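Long-range contact in BT_4661 (Bacteroides thetaiotaomicron, PDB 4AK2), which binds heparin and heparan sulphate at the bacterial cell surface through the ligand-binding domain present here, probably capturing the polysaccharide for heparin utilisation: residues A[90-95]-A[109-114]. Residues are numbered along the deposited sequence; the frame is centred on the assembly and turned at random. Where two conformers were deposited one is given.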
loop_
_atom_site.group_PDB
_atom_site.type_symbol
_atom_site.label_atom_id
_atom_site.label_comp_id
_atom_site.label_asym_id
_atom_site.label_seq_id
_atom_site.Cartn_x
_atom_site.Cartn_y
_atom_site.Cartn_z
ATOM N N GLY A 90 4.526 5.169 -3.053
ATOM C CA GLY A 90 3.744 6.360 -2.764
ATOM C C GLY A 90 2.269 6.065 -2.977
ATOM O O GLY A 90 1.874 5.026 -3.580
ATOM N N MET A 91 1.410 6.972 -2.545
ATOM C CA MET A 91 -0.042 6.808 -2.612
ATOM C C MET A 91 -0.675 8.186 -2.846
ATOM O O MET A 91 -0.276 9.155 -2.157
ATOM C CB MET A 91 -0.539 6.202 -1.304
ATOM C CG MET A 91 -2.046 6.117 -1.194
ATOM S SD MET A 91 -2.493 5.677 0.502
ATOM C CE MET A 91 -4.272 5.595 0.322
ATOM N N VAL A 92 -1.622 8.285 -3.752
ATOM C CA VAL A 92 -2.446 9.454 -3.948
ATOM C C VAL A 92 -3.915 9.068 -3.793
ATOM O O VAL A 92 -4.282 7.893 -3.999
ATOM C CB VAL A 92 -2.217 10.183 -5.302
ATOM C CG1 VAL A 92 -0.740 10.522 -5.509
ATOM C CG2 VAL A 92 -2.720 9.327 -6.452
ATOM N N MET A 93 -4.788 9.999 -3.471
ATOM C CA MET A 93 -6.226 9.853 -3.606
ATOM C C MET A 93 -6.691 10.703 -4.783
ATOM O O MET A 93 -6.431 11.921 -4.810
ATOM C CB MET A 93 -6.953 10.272 -2.323
ATOM C CG MET A 93 -6.743 9.329 -1.149
ATOM S SD MET A 93 -7.422 7.641 -1.376
ATOM C CE MET A 93 -9.137 8.061 -1.600
ATOM N N VAL A 94 -7.349 10.047 -5.756
ATOM C CA VAL A 94 -7.954 10.718 -6.906
ATOM C C VAL A 94 -9.412 10.918 -6.674
ATOM O O VAL A 94 -10.093 9.955 -6.243
ATOM C CB VAL A 94 -7.704 9.975 -8.211
ATOM C CG1 VAL A 94 -8.443 10.642 -9.359
ATOM C CG2 VAL A 94 -6.219 9.891 -8.459
ATOM N N THR A 95 -9.880 12.158 -6.874
ATOM C CA THR A 95 -11.331 12.403 -6.821
ATOM C C THR A 95 -11.815 12.787 -8.201
ATOM O O THR A 95 -11.206 13.649 -8.855
ATOM C CB THR A 95 -11.658 13.515 -5.802
ATOM O OG1 THR A 95 -11.201 13.093 -4.519
ATOM C CG2 THR A 95 -13.147 13.775 -5.700
ATOM N N GLN A 109 -10.805 7.445 -4.966
ATOM C CA GLN A 109 -10.123 6.122 -4.947
ATOM C C GLN A 109 -8.620 6.343 -4.842
ATOM O O GLN A 109 -8.116 7.331 -5.345
ATOM C CB GLN A 109 -10.350 5.380 -6.262
ATOM C CG GLN A 109 -11.824 5.130 -6.622
ATOM C CD GLN A 109 -12.045 4.463 -7.953
ATOM O OE1 GLN A 109 -13.203 4.301 -8.384
ATOM N NE2 GLN A 109 -10.971 4.016 -8.573
ATOM N N PRO A 110 -7.910 5.426 -4.194
ATOM C CA PRO A 110 -6.446 5.531 -4.184
ATOM C C PRO A 110 -5.801 5.088 -5.507
ATOM O O PRO A 110 -6.359 4.196 -6.238
ATOM C CB PRO A 110 -6.044 4.563 -3.068
ATOM C CG PRO A 110 -7.115 3.483 -3.158
ATOM C CD PRO A 110 -8.403 4.217 -3.487
ATOM N N VAL A 111 -4.634 5.632 -5.820
ATOM C CA VAL A 111 -3.721 5.146 -6.829
ATOM C C VAL A 111 -2.355 5.002 -6.183
ATOM O O VAL A 111 -1.912 5.942 -5.478
ATOM C CB VAL A 111 -3.681 6.028 -8.100
ATOM C CG1 VAL A 111 -2.706 5.464 -9.142
ATOM C CG2 VAL A 111 -5.080 6.217 -8.659
ATOM N N PHE A 112 -1.649 3.918 -6.421
ATOM C CA PHE A 112 -0.409 3.605 -5.778
ATOM C C PHE A 112 0.742 3.559 -6.760
ATOM O O PHE A 112 0.561 3.243 -7.952
ATOM C CB PHE A 112 -0.528 2.261 -5.082
ATOM C CG PHE A 112 -1.603 2.196 -4.030
ATOM C CD1 PHE A 112 -2.904 1.820 -4.377
ATOM C CD2 PHE A 112 -1.324 2.391 -2.676
ATOM C CE1 PHE A 112 -3.885 1.693 -3.419
ATOM C CE2 PHE A 112 -2.322 2.288 -1.716
ATOM C CZ PHE A 112 -3.619 1.881 -2.076
ATOM N N PHE A 113 1.932 3.863 -6.244
ATOM C CA PHE A 113 3.169 3.893 -7.020
ATOM C C PHE A 113 4.284 3.183 -6.324
ATOM O O PHE A 113 4.384 3.255 -5.110
ATOM C CB PHE A 113 3.597 5.357 -7.314
ATOM C CG PHE A 113 2.625 6.079 -8.169
ATOM C CD1 PHE A 113 1.509 6.708 -7.600
ATOM C CD2 PHE A 113 2.805 6.145 -9.548
ATOM C CE1 PHE A 113 0.547 7.363 -8.411
ATOM C CE2 PHE A 113 1.859 6.788 -10.373
ATOM C CZ PHE A 113 0.740 7.424 -9.802
ATOM N N HIS A 114 5.122 2.490 -7.094
ATOM C CA HIS A 114 6.339 1.871 -6.547
ATOM C C HIS A 114 7.499 2.251 -7.392
ATOM O O HIS A 114 7.511 2.017 -8.613
ATOM C CB HIS A 114 6.232 0.330 -6.563
ATOM C CG HIS A 114 7.508 -0.356 -6.064
ATOM N ND1 HIS A 114 8.173 -1.303 -6.765
ATOM C CD2 HIS A 114 8.242 -0.143 -4.896
ATOM C CE1 HIS A 114 9.252 -1.709 -6.069
ATOM N NE2 HIS A 114 9.313 -0.989 -4.936
#
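V92 and V111 pair at the middle of an antiparallel beta hairpin, strands 89-98 and 105-115, the two inner strands of a four-stranded sheet in the ligand-binding domain. Six backbone hydrogen bonds join G90 to F113, V92 to V111 and V94 to Q109; the straightest runs from V92 N to V111 O, with an N-H...O angle of 175°. The tightly packed face carries V92, V94, V111 and F113. Here V92 CG2, set between its own backbone N and carbonyl carbon, lies 3.8 Å from V111 CB and points to the edge of the F113 ring, while V94 CG2 meets V111 CG2 at 3.9 Å. I79 and I81 of strand 79-82 close over this cluster. Q109, at the far end of the same face, is looser and partly exposed; its side chain makes no close contact with 90-95, and its NE2 bonds to F10 O. On the opposite face, in the conformer given, M91 extends alongside F112, with M91 CG 3.9 Å from F112 CE2. The same conformer brings M91 SD to 5.1 Å from the F112 ring centroid, an oblique Met-aromatic contact. The F112 ring also meets F273, linking this face to strand 268-276 of the second sheet. M93 instead bends at chi2 and chi3 (-65° and -60°), which folds its end back over the partner strand. An alanine at M93 would probably strip the sulfur and methyl from over the Q109-P110 peptide and open a gap there. M93 SD sits 3.6 Å from P110 N, and M93 CE 3.7 Å from Q109 C.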